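Local coordinates for protein beta-d-glucoside glucohydrolase (Hypocrea jecorina, PDB 3ZZ1) that probably hydrolyses terminal, non-reducing beta-D-glucosyl residues to release beta-D-glucose, as a secreted family 3 glycoside hydrolase of cellulose degradation, at residues Gly30-Val35 with Thr290-Ala295; Gln154-His159 with Tyr232-Trp237; Asn339-Lys344 with Ala499-Gly504; Ala325-Gly330 with Gly511-Asp516; Ala615-Asp620 with Phe693-Gly698. All blocks are in the same frame, centred on the assembly; numbering follows the deposited sequence.

The five contacts sample the three domains of a family 3 beta-glucosidase. Contacts 1 and 2 belong to the N-terminal barrel-like domain and touch: Ile292 CA lies 3.6 Å from Tyr232 CD1, so the helix packing of contact 1 continues straight into the strands of contact 2. Contacts 3 and 4 lie in or against the alpha/beta C-terminal domain, about 12 Å apart between centres, and meet where Val501 CG1 packs on Leu514 CD1 at 3.9 Å. Contact 5 lies between the two sheets of the fibronectin type III-like domain, its nearest atoms about 15 Å from contact 4. Contact 2 reaches the C-terminal ends of the barrel strands, where barrel glycosidases carry their active sites.

Contact 1. Residues Gly30-Val35 with Thr290-Ala295; sequences GIVSGV and TRILAA
This is a small, purely apolar, buried helix-to-helix contact in the N-terminal barrel-like domain, behind strand 232-235, where Ile31 and Val32, at the end of helix 25-32, meet Ile292 and Leu293 of helix 282-298. The two isoleucines run past each other in opposite directions, and the methyl branches do the touching: Ile31 CG2 lies 3.8 Å from Ile292 CG2. In both residues CG1 sits beside the backbone N (chi1 -67° in Ile31, -62° in Ile292), which turns each CG2 to the position opposite that nitrogen and lets the two branches face one another. Ile292 then extends its CD1 across Val32, meeting Val32 CG1 at 3.6 Å with the side chains roughly perpendicular. The same CD1 passes 3.9 Å from Ile31 O. Helix 282-298 is one of the helices that clothe the strands of this TIM-barrel-clan domain, and Ile292 and Ala295 also press on Tyr232 of strand 232-235, so Ile292 is wedged between helix 25-32 and the sheet. Ile31 and Leu293 cross at about a right angle, Ile31 CD1 lying 4.1 Å from Leu293 CD2, a looser approach. Beyond Val32 the chain leaves the helix at Ser33, whose OG is hydrogen-bonded to Val29 O one turn back and to Gly268 N, tying the turn to a neighbouring loop.

Contact 2. Residues Gln154-His159 with Tyr232-Trp237; sequences QATAKH and YVMTDW
The hydroxyl of Tyr232 donates to Gln154 OE1 over 2.7 Å, from OH to OE1. The oxygen lies at the edge of the phenol ring, while the hydroxyl stands 36° out of the carbonyl plane, and amide and ring are nearly perpendicular. A phenylalanine in place of Tyr232 would probably leave the buried Gln154 OE1 without this donor and its amide freer to turn. Midway along, Thr156 and Met234 meet tip to tip: Met234 CE lies 3.5 Å from Thr156 OG1 and 3.6 Å from Thr156 CG2, brought there by the bend at chi3 (72°). The two strands are not sheet neighbours. Strand 199-202 runs between them in the parallel part of the N-terminal barrel, so side chains alone span the gap, over residues such as Met201. Toward the C-terminal ends of the strands, Asp236 OD2 approaches His159 CD2 at 3.3 Å, ring and carboxylate planes only 12° apart. A water donates to Asp236 OD2 at 2.6 Å and accepts a weak hydrogen bond from His159 NE2, while His159 ND1 is hydrogen-bonded to Gly115 O. A cis peptide joins Lys158 to His159, and Lys158 CG sits over the centre of the imidazole, 3.8 Å above its plane.

Contact 3. Residues Asn339-Lys344 with Ala499-Gly504; sequences NILPLK and AVVWAG
The contact belongs to the alpha/beta C-terminal domain of the family 3 hydrolases, where the loop 339-344, linking strand 332-336 to strand 348-352, folds over one face of the central mixed sheet. Its partner, strand 497-502, lies between the edge strand 332-336, to which it is antiparallel, and strand 476-482, to which it is parallel. Two consecutive loop residues, Ile340 and Leu341, meet the face of strand 497-502 on which Ala499 and Val501 stand; Val500 points the other way. Ala499 CB receives both: Ile340 CG2 at 3.6 Å and Leu341 CD1 at 3.9 Å. Ile340 turns CG1 to the far side of its backbone N (chi1 -167°), which leaves the shorter branch CG2 to make the touch. Leu341 reaches further along the strand. Its CD1 also meets Val501 CG2 at 3.8 Å, the two side chains crossing at about a right angle, so a single methyl bridges two successive residues on one strand face. After Leu341 a cis peptide leads into Pro342 and turns the chain away from strand 497-502, and Leu343 is held by a backbone hydrogen bond to Leu518 of helix 510-518. That helix covers the same patch, with Leu518 against Leu341 and Leu514 against Val501, and Ile477 of strand 476-482 adds a further wall around Leu341. No hydrogen bond joins the loop residues to strand 497-502. The grip is therefore one of fit between methyl groups, with Leu341 enclosed by strand and helix residues, while polar tethering of the loop comes from elsewhere.

Contact 4. Residues Ala325-Gly330 with Gly511-Asp516; sequences AIARDG and GNALVD
Ala327 is the first residue of segment 325-330 to touch helix 510-518: its CB lies 3.6 Å from Ala513 CB. The small side chains let the helices come close, their short axes 8.1 Å apart and crossing at -43°. At Arg328 the backbone itself is met, since Ala513 CB lies 3.5 Å from Arg328 N. The arginine leaves with CG anti to the nitrogen (chi1 -179°), bringing its CD across the carboxylate, 3.5 Å from Asp516 OD2, and then bends at chi3 (68°) back over its own helix. There the guanidinium has Ala325 CA against one face and grips Asp329 side-on, NE to OD1 at 2.9 Å and NH2 to OD2 at 3.0 Å. A water accepts from Arg328 NH1 at 2.8 Å and donates to Asp516 OD2 at 2.6 Å. Replacing Arg328 by an alanine would probably deprive Asp329 of its paired donors and break the water link to Asp516. Helix 320-329 also packs on helix 87-103 of the N-terminal domain, so the contact lies where the two domains adjoin. Asp516 OD2 has its salt bridge with Arg324, one turn before Arg328 on helix 320-329; nearby positive charge of this kind is likely to favour the ionised carboxylate.

Contact 5. Residues Ala615-Asp620 with Phe693-Gly698; sequences ATVTVD and FGISVG
Apolar packing carries the whole of this contact, in which Val617 and Val619 of strand 613-623 face Ile695 and Val697 of strand 691-698 in the core of the fibronectin type III-like domain. The valines Val619 and Val697 pass each other in opposite directions, with Val697 CG1 set against both methyls of Val619: CG2 and CG1 are each 3.8 Å from it. Val697 holds this methyl anti to its nitrogen (chi1 174°), which turns CG2 to the other side, 4.3 Å from Val617 CG1. The latter methyl also meets Ile695 CG2 at 4.0 Å, so each of Val617 and Val697 touches two residues across the interface and the four side chains interlock in a staggered row. Backbone pairing, by contrast, occurs within each sheet and not across the contact. Strand 613-623 is the middle strand of a three-stranded antiparallel sheet, bonded for instance through Val617 to Phe669, whereas strand 691-698 lies inside a separate four-stranded antiparallel sheet. The two are stacked face to face, 9.2 Å between the short axes and crossing at -34°, the arrangement of aligned packing in a beta-sandwich. Further walls come from both layers, Leu587 beside the valines of strand 613-623 and Leu635 beside Ile695 and Val697. Because the four residues that meet here are all branched aliphatics, the strands are joined at this point by close methyl packing and burial from water rather than by directional bonds.

Contact 1. Residues Gly30-Val35 with Thr290-Ala295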
# COMPACT_ATOMS: atom_id res chain seq x y z
N GLY A 30 0.34 32.56 -2.13
CA GLY A 30 0.74 32.02 -0.83
C GLY A 30 0.09 30.68 -0.51
O GLY A 30 0.69 29.83 0.16
N ILE A 31 -1.14 30.49 -0.98
CA ILE A 31 -1.89 29.25 -0.77
C ILE A 31 -1.32 28.08 -1.58
O ILE A 31 -1.31 26.94 -1.10
CB ILE A 31 -3.41 29.46 -1.06
CG1 ILE A 31 -4.02 30.41 -0.02
CG2 ILE A 31 -4.17 28.13 -1.08
CD1 ILE A 31 -5.48 30.79 -0.26
N VAL A 32 -0.83 28.36 -2.78
CA VAL A 32 -0.36 27.32 -3.69
C VAL A 32 1.15 27.07 -3.63
O VAL A 32 1.64 26.09 -4.20
CB VAL A 32 -0.78 27.61 -5.17
CG1 VAL A 32 -2.28 27.91 -5.24
CG2 VAL A 32 0.03 28.74 -5.76
N SER A 33 1.88 27.96 -2.96
CA SER A 33 3.34 27.89 -2.93
C SER A 33 3.86 27.52 -1.54
O SER A 33 3.62 28.24 -0.57
CB SER A 33 3.95 29.23 -3.36
OG SER A 33 3.34 29.72 -4.55
N GLY A 34 4.58 26.40 -1.47
CA GLY A 34 5.28 26.00 -0.25
C GLY A 34 6.33 27.01 0.16
O GLY A 34 6.99 27.62 -0.69
N VAL A 35 6.49 27.20 1.47
CA VAL A 35 7.38 28.24 2.01
C VAL A 35 8.87 27.95 1.79
O VAL A 35 9.71 28.85 1.87
CB VAL A 35 7.11 28.54 3.51
CG1 VAL A 35 5.76 29.22 3.67
CG2 VAL A 35 7.18 27.27 4.36
N THR A 290 -9.21 27.17 -5.57
CA THR A 290 -10.51 26.52 -5.40
C THR A 290 -10.36 25.07 -4.95
O THR A 290 -10.97 24.65 -3.97
CB THR A 290 -11.35 26.58 -6.69
OG1 THR A 290 -11.47 27.94 -7.11
CG2 THR A 290 -12.74 25.99 -6.46
N ARG A 291 -9.52 24.32 -5.65
CA ARG A 291 -9.25 22.92 -5.32
C ARG A 291 -8.66 22.74 -3.92
O ARG A 291 -9.09 21.86 -3.16
CB ARG A 291 -8.35 22.29 -6.40
CG ARG A 291 -9.01 22.23 -7.77
CD ARG A 291 -8.06 21.76 -8.86
NE ARG A 291 -8.77 21.56 -10.12
CZ ARG A 291 -9.38 20.44 -10.48
NH1 ARG A 291 -9.39 19.39 -9.67
NH2 ARG A 291 -9.99 20.36 -11.66
N ILE A 292 -7.70 23.60 -3.57
CA ILE A 292 -7.03 23.55 -2.26
C ILE A 292 -7.99 23.93 -1.13
O ILE A 292 -8.11 23.21 -0.13
CB ILE A 292 -5.75 24.43 -2.21
CG1 ILE A 292 -4.71 23.94 -3.22
CG2 ILE A 292 -5.14 24.43 -0.82
CD1 ILE A 292 -3.63 24.97 -3.55
N LEU A 293 -8.69 25.06 -1.29
CA LEU A 293 -9.68 25.49 -0.30
C LEU A 293 -10.87 24.53 -0.19
O LEU A 293 -11.40 24.33 0.90
CB LEU A 293 -10.19 26.91 -0.60
CG LEU A 293 -9.19 28.07 -0.52
CD1 LEU A 293 -9.92 29.38 -0.78
CD2 LEU A 293 -8.45 28.11 0.81
N ALA A 294 -11.28 23.93 -1.31
CA ALA A 294 -12.37 22.96 -1.30
C ALA A 294 -12.03 21.74 -0.45
O ALA A 294 -12.90 21.21 0.24
CB ALA A 294 -12.73 22.53 -2.70
N ALA A 295 -10.77 21.31 -0.50
CA ALA A 295 -10.30 20.16 0.28
C ALA A 295 -10.34 20.47 1.77
O ALA A 295 -10.63 19.60 2.59
CB ALA A 295 -8.89 19.77 -0.15

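Contact 2. Residues Gln154-His159 with Tyr232-Trp237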
# COMPACT_ATOMS: atom_id res chain seq x y z
N GLN A 154 -6.99 15.62 5.74
CA GLN A 154 -6.79 15.47 4.30
C GLN A 154 -5.83 14.32 4.00
O GLN A 154 -4.73 14.26 4.54
CB GLN A 154 -6.25 16.76 3.67
CG GLN A 154 -7.17 17.97 3.77
CD GLN A 154 -6.69 19.12 2.91
OE1 GLN A 154 -6.17 18.91 1.81
NE2 GLN A 154 -6.87 20.34 3.39
N ALA A 155 -6.26 13.41 3.12
CA ALA A 155 -5.39 12.33 2.63
C ALA A 155 -4.78 12.71 1.29
O ALA A 155 -5.34 13.53 0.55
CB ALA A 155 -6.17 11.03 2.52
N THR A 156 -3.64 12.10 0.97
CA THR A 156 -2.94 12.39 -0.27
C THR A 156 -2.59 11.10 -1.00
O THR A 156 -1.66 10.39 -0.61
CB THR A 156 -1.65 13.21 -0.02
OG1 THR A 156 -1.99 14.41 0.68
CG2 THR A 156 -0.97 13.57 -1.33
N ALA A 157 -3.34 10.81 -2.06
CA ALA A 157 -3.07 9.64 -2.90
C ALA A 157 -1.79 9.87 -3.70
O ALA A 157 -1.73 10.78 -4.53
CB ALA A 157 -4.25 9.38 -3.83
N LYS A 158 -0.78 9.05 -3.44
CA LYS A 158 0.52 9.16 -4.10
C LYS A 158 1.00 7.76 -4.53
O LYS A 158 0.47 6.77 -4.04
CB LYS A 158 1.53 9.83 -3.15
CG LYS A 158 1.91 9.01 -1.92
CD LYS A 158 2.86 9.76 -1.00
CE LYS A 158 3.57 8.80 -0.04
NZ LYS A 158 4.27 9.54 1.05
N HIS A 159 1.95 7.64 -5.45
CA HIS A 159 2.53 8.72 -6.24
C HIS A 159 2.01 8.60 -7.67
O HIS A 159 2.05 7.53 -8.27
CB HIS A 159 4.06 8.62 -6.24
CG HIS A 159 4.66 8.49 -4.87
ND1 HIS A 159 4.78 7.29 -4.22
CD2 HIS A 159 5.18 9.42 -4.04
CE1 HIS A 159 5.34 7.48 -3.04
NE2 HIS A 159 5.60 8.77 -2.91
N TYR A 232 -6.76 18.83 -5.18
CA TYR A 232 -5.53 19.47 -5.67
C TYR A 232 -4.35 18.52 -5.85
O TYR A 232 -4.20 17.55 -5.10
CB TYR A 232 -5.14 20.66 -4.78
CG TYR A 232 -4.76 20.32 -3.35
CD1 TYR A 232 -5.74 20.19 -2.36
CD2 TYR A 232 -3.43 20.14 -2.97
CE1 TYR A 232 -5.40 19.88 -1.04
CE2 TYR A 232 -3.08 19.83 -1.66
CZ TYR A 232 -4.07 19.71 -0.69
OH TYR A 232 -3.75 19.40 0.61
N VAL A 233 -3.52 18.84 -6.84
CA VAL A 233 -2.31 18.09 -7.13
C VAL A 233 -1.10 18.82 -6.54
O VAL A 233 -0.83 19.98 -6.88
CB VAL A 233 -2.08 17.90 -8.65
CG1 VAL A 233 -0.78 17.15 -8.92
CG2 VAL A 233 -3.28 17.19 -9.30
N MET A 234 -0.39 18.14 -5.66
CA MET A 234 0.87 18.63 -5.13
C MET A 234 2.01 17.84 -5.77
O MET A 234 1.80 16.73 -6.26
CB MET A 234 0.92 18.52 -3.60
CG MET A 234 1.24 17.11 -3.06
SD MET A 234 1.25 17.02 -1.26
CE MET A 234 -0.50 17.16 -0.89
N THR A 235 3.20 18.43 -5.76
CA THR A 235 4.39 17.75 -6.26
C THR A 235 4.96 16.88 -5.15
O THR A 235 4.79 17.20 -3.97
CB THR A 235 5.51 18.75 -6.67
OG1 THR A 235 5.89 19.54 -5.54
CG2 THR A 235 5.05 19.67 -7.78
N ASP A 236 5.63 15.80 -5.53
CA ASP A 236 6.54 15.14 -4.61
C ASP A 236 7.65 16.16 -4.33
O ASP A 236 7.67 17.23 -4.94
CB ASP A 236 7.08 13.84 -5.22
CG ASP A 236 7.58 12.85 -4.16
OD1 ASP A 236 8.00 13.27 -3.07
OD2 ASP A 236 7.56 11.63 -4.44
N TRP A 237 8.55 15.87 -3.39
CA TRP A 237 9.43 16.91 -2.86
C TRP A 237 10.53 17.33 -3.84
O TRP A 237 11.48 16.59 -4.08
CB TRP A 237 9.96 16.51 -1.47
CG TRP A 237 9.20 17.16 -0.32
CD1 TRP A 237 9.75 17.81 0.75
CD2 TRP A 237 7.78 17.23 -0.14
NE1 TRP A 237 8.76 18.27 1.59
CE2 TRP A 237 7.54 17.94 1.06
CE3 TRP A 237 6.68 16.77 -0.88
CZ2 TRP A 237 6.25 18.19 1.54
CZ3 TRP A 237 5.39 17.03 -0.40
CH2 TRP A 237 5.20 17.73 0.80
O HOH W 1 8.31 10.40 -2.25

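Contact 3. Residues Asn339-Lys344 with Ala499-Gly504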
# COMPACT_ATOMS: atom_id res chain seq x y z
N ASN A 339 2.26 -30.54 10.71
CA ASN A 339 1.58 -29.67 11.66
C ASN A 339 2.41 -29.34 12.91
O ASN A 339 1.93 -29.44 14.04
CB ASN A 339 0.20 -30.23 12.01
CG ASN A 339 -0.79 -30.11 10.86
OD1 ASN A 339 -1.08 -29.00 10.39
ND2 ASN A 339 -1.31 -31.24 10.40
N ILE A 340 3.66 -28.95 12.68
CA ILE A 340 4.56 -28.48 13.74
C ILE A 340 3.99 -27.21 14.40
O ILE A 340 4.22 -26.96 15.59
CB ILE A 340 6.00 -28.24 13.20
CG1 ILE A 340 7.00 -28.04 14.34
CG2 ILE A 340 6.03 -27.07 12.20
CD1 ILE A 340 8.45 -27.96 13.89
N LEU A 341 3.25 -26.43 13.61
CA LEU A 341 2.51 -25.27 14.12
C LEU A 341 1.02 -25.60 14.20
O LEU A 341 0.50 -26.28 13.33
CB LEU A 341 2.74 -24.04 13.24
CG LEU A 341 4.12 -23.36 13.28
CD1 LEU A 341 4.13 -22.16 12.36
CD2 LEU A 341 4.49 -22.95 14.69
N PRO A 342 0.34 -25.13 15.26
CA PRO A 342 0.88 -24.30 16.33
C PRO A 342 1.69 -25.10 17.33
O PRO A 342 1.47 -26.31 17.49
CB PRO A 342 -0.36 -23.73 17.00
CG PRO A 342 -1.42 -24.75 16.78
CD PRO A 342 -1.10 -25.43 15.47
N LEU A 343 2.63 -24.42 17.98
CA LEU A 343 3.46 -25.02 19.02
C LEU A 343 2.59 -25.34 20.23
O LEU A 343 1.73 -24.55 20.61
CB LEU A 343 4.58 -24.06 19.45
CG LEU A 343 5.55 -23.52 18.39
CD1 LEU A 343 6.44 -22.46 19.01
CD2 LEU A 343 6.38 -24.63 17.77
N LYS A 344 2.83 -26.50 20.82
CA LYS A 344 2.09 -26.92 21.99
C LYS A 344 2.96 -26.70 23.22
O LYS A 344 3.11 -25.57 23.69
CB LYS A 344 1.66 -28.39 21.86
CG LYS A 344 1.04 -28.76 20.53
CD LYS A 344 -0.47 -28.57 20.52
CE LYS A 344 -1.07 -29.17 19.25
NZ LYS A 344 -2.50 -29.56 19.41
N ALA A 499 8.23 -25.61 8.87
CA ALA A 499 7.31 -24.48 8.78
C ALA A 499 7.98 -23.21 8.27
O ALA A 499 9.12 -22.91 8.64
CB ALA A 499 6.65 -24.21 10.12
N VAL A 500 7.26 -22.49 7.42
CA VAL A 500 7.70 -21.18 6.94
C VAL A 500 6.61 -20.14 7.22
O VAL A 500 5.48 -20.25 6.74
CB VAL A 500 8.07 -21.19 5.43
CG1 VAL A 500 8.52 -19.81 4.98
CG2 VAL A 500 9.16 -22.22 5.15
N VAL A 501 6.97 -19.14 8.03
CA VAL A 501 6.06 -18.09 8.46
C VAL A 501 6.46 -16.79 7.76
O VAL A 501 7.46 -16.16 8.11
CB VAL A 501 6.12 -17.89 9.99
CG1 VAL A 501 5.10 -16.86 10.44
CG2 VAL A 501 5.90 -19.20 10.73
N TRP A 502 5.68 -16.41 6.75
CA TRP A 502 5.84 -15.12 6.08
C TRP A 502 5.16 -14.06 6.95
O TRP A 502 3.96 -13.80 6.82
CB TRP A 502 5.23 -15.16 4.68
CG TRP A 502 5.70 -14.05 3.77
CD1 TRP A 502 5.02 -12.90 3.47
CD2 TRP A 502 6.94 -13.99 3.05
NE1 TRP A 502 5.77 -12.12 2.60
CE2 TRP A 502 6.95 -12.77 2.33
CE3 TRP A 502 8.04 -14.85 2.95
CZ2 TRP A 502 8.02 -12.39 1.52
CZ3 TRP A 502 9.11 -14.47 2.13
CH2 TRP A 502 9.09 -13.24 1.43
N ALA A 503 5.94 -13.47 7.84
CA ALA A 503 5.40 -12.57 8.86
C ALA A 503 5.19 -11.14 8.35
O ALA A 503 4.46 -10.36 8.96
CB ALA A 503 6.28 -12.59 10.09
N GLY A 504 5.82 -10.80 7.23
CA GLY A 504 5.66 -9.49 6.61
C GLY A 504 6.32 -8.35 7.36
O GLY A 504 7.45 -8.48 7.82

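Contact 4. Residues Ala325-Gly330 with Gly511-Asp516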
# COMPACT_ATOMS: atom_id res chain seq x y z
N ALA A 325 -3.55 -6.21 15.59
CA ALA A 325 -4.48 -6.98 14.75
C ALA A 325 -3.95 -7.21 13.34
O ALA A 325 -4.01 -8.33 12.83
CB ALA A 325 -5.85 -6.31 14.71
N ILE A 326 -3.42 -6.16 12.72
CA ILE A 326 -2.94 -6.27 11.34
C ILE A 326 -1.62 -7.03 11.24
O ILE A 326 -1.45 -7.87 10.35
CB ILE A 326 -2.86 -4.89 10.64
CG1 ILE A 326 -4.28 -4.35 10.39
CG2 ILE A 326 -2.09 -5.00 9.33
CD1 ILE A 326 -4.32 -2.97 9.77
N ALA A 327 -0.69 -6.72 12.15
CA ALA A 327 0.56 -7.46 12.26
C ALA A 327 0.30 -8.95 12.43
O ALA A 327 1.03 -9.79 11.90
CB ALA A 327 1.38 -6.95 13.42
N ARG A 328 -0.76 -9.27 13.17
CA ARG A 328 -1.19 -10.64 13.46
C ARG A 328 -1.89 -11.27 12.26
O ARG A 328 -1.50 -12.35 11.80
CB ARG A 328 -2.12 -10.64 14.68
CG ARG A 328 -2.63 -12.00 15.12
CD ARG A 328 -3.79 -11.88 16.10
NE ARG A 328 -5.00 -11.33 15.47
CZ ARG A 328 -5.72 -10.34 15.97
NH1 ARG A 328 -5.40 -9.78 17.12
NH2 ARG A 328 -6.79 -9.90 15.30
N ASP A 329 -2.93 -10.60 11.75
CA ASP A 329 -3.79 -11.16 10.71
C ASP A 329 -3.20 -11.07 9.30
O ASP A 329 -3.77 -11.61 8.35
CB ASP A 329 -5.18 -10.51 10.74
CG ASP A 329 -5.97 -10.88 11.99
OD1 ASP A 329 -5.60 -11.85 12.69
OD2 ASP A 329 -6.97 -10.18 12.27
N GLY A 330 -2.06 -10.39 9.19
CA GLY A 330 -1.37 -10.21 7.91
C GLY A 330 -0.25 -11.20 7.69
O GLY A 330 0.29 -11.30 6.58
N GLY A 511 6.52 -8.98 17.88
CA GLY A 511 6.60 -10.16 18.74
C GLY A 511 5.27 -10.71 19.21
O GLY A 511 5.04 -11.92 19.19
N ASN A 512 4.38 -9.81 19.65
CA ASN A 512 3.05 -10.21 20.12
C ASN A 512 2.25 -10.88 19.02
O ASN A 512 1.66 -11.94 19.24
CB ASN A 512 2.28 -9.01 20.67
CG ASN A 512 2.84 -8.50 21.99
OD1 ASN A 512 3.44 -9.26 22.76
ND2 ASN A 512 2.62 -7.22 22.27
N ALA A 513 2.25 -10.26 17.84
CA ALA A 513 1.56 -10.79 16.67
C ALA A 513 2.03 -12.20 16.30
O ALA A 513 1.21 -13.07 15.97
CB ALA A 513 1.77 -9.86 15.48
N LEU A 514 3.34 -12.42 16.35
CA LEU A 514 3.93 -13.70 15.96
C LEU A 514 3.57 -14.81 16.95
O LEU A 514 3.21 -15.92 16.55
CB LEU A 514 5.46 -13.57 15.83
CG LEU A 514 6.26 -14.79 15.36
CD1 LEU A 514 5.85 -15.25 13.96
CD2 LEU A 514 7.74 -14.49 15.41
N VAL A 515 3.65 -14.50 18.24
CA VAL A 515 3.27 -15.43 19.31
C VAL A 515 1.80 -15.84 19.20
O VAL A 515 1.48 -17.02 19.35
CB VAL A 515 3.60 -14.85 20.71
CG1 VAL A 515 2.98 -15.69 21.81
CG2 VAL A 515 5.11 -14.76 20.90
N ASP A 516 0.91 -14.87 18.93
CA ASP A 516 -0.52 -15.14 18.71
C ASP A 516 -0.69 -16.28 17.70
O ASP A 516 -1.52 -17.18 17.90
CB ASP A 516 -1.27 -13.90 18.20
CG ASP A 516 -1.31 -12.75 19.20
OD1 ASP A 516 -1.04 -12.94 20.40
OD2 ASP A 516 -1.63 -11.62 18.78
O HOH W 2 -4.07 -11.00 19.27

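Contact 5. Residues Ala615-Asp620 with Phe693-Gly698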
# COMPACT_ATOMS: atom_id res chain seq x y z
N ALA A 615 -23.78 -6.39 -10.45
CA ALA A 615 -23.84 -7.84 -10.19
C ALA A 615 -23.41 -8.21 -8.77
O ALA A 615 -22.76 -7.43 -8.07
CB ALA A 615 -23.00 -8.59 -11.21
N THR A 616 -23.79 -9.42 -8.36
CA THR A 616 -23.49 -9.94 -7.03
C THR A 616 -23.16 -11.43 -7.13
O THR A 616 -23.95 -12.22 -7.66
CB THR A 616 -24.68 -9.72 -6.06
OG1 THR A 616 -25.02 -8.33 -6.02
CG2 THR A 616 -24.34 -10.20 -4.65
N VAL A 617 -21.98 -11.80 -6.65
CA VAL A 617 -21.56 -13.19 -6.62
C VAL A 617 -21.46 -13.65 -5.16
O VAL A 617 -20.86 -12.97 -4.32
CB VAL A 617 -20.22 -13.43 -7.38
CG1 VAL A 617 -19.80 -14.89 -7.31
CG2 VAL A 617 -20.35 -13.01 -8.84
N THR A 618 -22.07 -14.80 -4.88
CA THR A 618 -22.16 -15.35 -3.52
C THR A 618 -21.67 -16.80 -3.46
O THR A 618 -21.93 -17.59 -4.37
CB THR A 618 -23.63 -15.28 -3.02
OG1 THR A 618 -24.07 -13.91 -2.98
CG2 THR A 618 -23.77 -15.89 -1.65
N VAL A 619 -20.94 -17.12 -2.39
CA VAL A 619 -20.54 -18.50 -2.07
C VAL A 619 -20.70 -18.74 -0.58
O VAL A 619 -20.65 -17.79 0.21
CB VAL A 619 -19.06 -18.82 -2.45
CG1 VAL A 619 -18.91 -19.05 -3.94
CG2 VAL A 619 -18.09 -17.74 -1.95
N ASP A 620 -20.88 -20.00 -0.20
CA ASP A 620 -20.89 -20.40 1.20
C ASP A 620 -19.51 -20.94 1.57
O ASP A 620 -18.87 -21.62 0.77
CB ASP A 620 -21.94 -21.48 1.45
CG ASP A 620 -23.35 -20.94 1.34
OD1 ASP A 620 -23.52 -19.70 1.29
OD2 ASP A 620 -24.29 -21.76 1.32
N PHE A 693 -18.59 -14.06 -19.13
CA PHE A 693 -17.46 -13.83 -18.23
C PHE A 693 -17.25 -15.06 -17.36
O PHE A 693 -18.20 -15.57 -16.77
CB PHE A 693 -17.75 -12.64 -17.31
CG PHE A 693 -17.66 -11.29 -17.97
CD1 PHE A 693 -18.68 -10.83 -18.79
CD2 PHE A 693 -16.57 -10.47 -17.74
CE1 PHE A 693 -18.60 -9.57 -19.39
CE2 PHE A 693 -16.48 -9.21 -18.33
CZ PHE A 693 -17.50 -8.76 -19.16
N GLY A 694 -16.02 -15.53 -17.29
CA GLY A 694 -15.68 -16.63 -16.38
C GLY A 694 -15.69 -16.15 -14.93
O GLY A 694 -15.08 -15.14 -14.60
N ILE A 695 -16.40 -16.89 -14.08
CA ILE A 695 -16.46 -16.58 -12.65
C ILE A 695 -15.74 -17.67 -11.88
O ILE A 695 -16.11 -18.84 -11.94
CB ILE A 695 -17.93 -16.42 -12.17
CG1 ILE A 695 -18.65 -15.31 -12.97
CG2 ILE A 695 -18.00 -16.18 -10.66
CD1 ILE A 695 -17.99 -13.93 -12.89
N SER A 696 -14.68 -17.28 -11.17
CA SER A 696 -13.85 -18.23 -10.43
C SER A 696 -13.68 -17.79 -8.98
O SER A 696 -13.19 -16.69 -8.70
CB SER A 696 -12.48 -18.37 -11.09
OG SER A 696 -12.59 -18.99 -12.36
N VAL A 697 -14.12 -18.65 -8.06
CA VAL A 697 -14.00 -18.38 -6.63
C VAL A 697 -13.16 -19.46 -5.96
O VAL A 697 -13.34 -20.65 -6.23
CB VAL A 697 -15.40 -18.26 -5.94
CG1 VAL A 697 -15.25 -18.11 -4.43
CG2 VAL A 697 -16.19 -17.08 -6.51
N GLY A 698 -12.25 -19.04 -5.09
CA GLY A 698 -11.42 -19.99 -4.36
C GLY A 698 -10.54 -19.38 -3.29
O GLY A 698 -10.73 -18.22 -2.88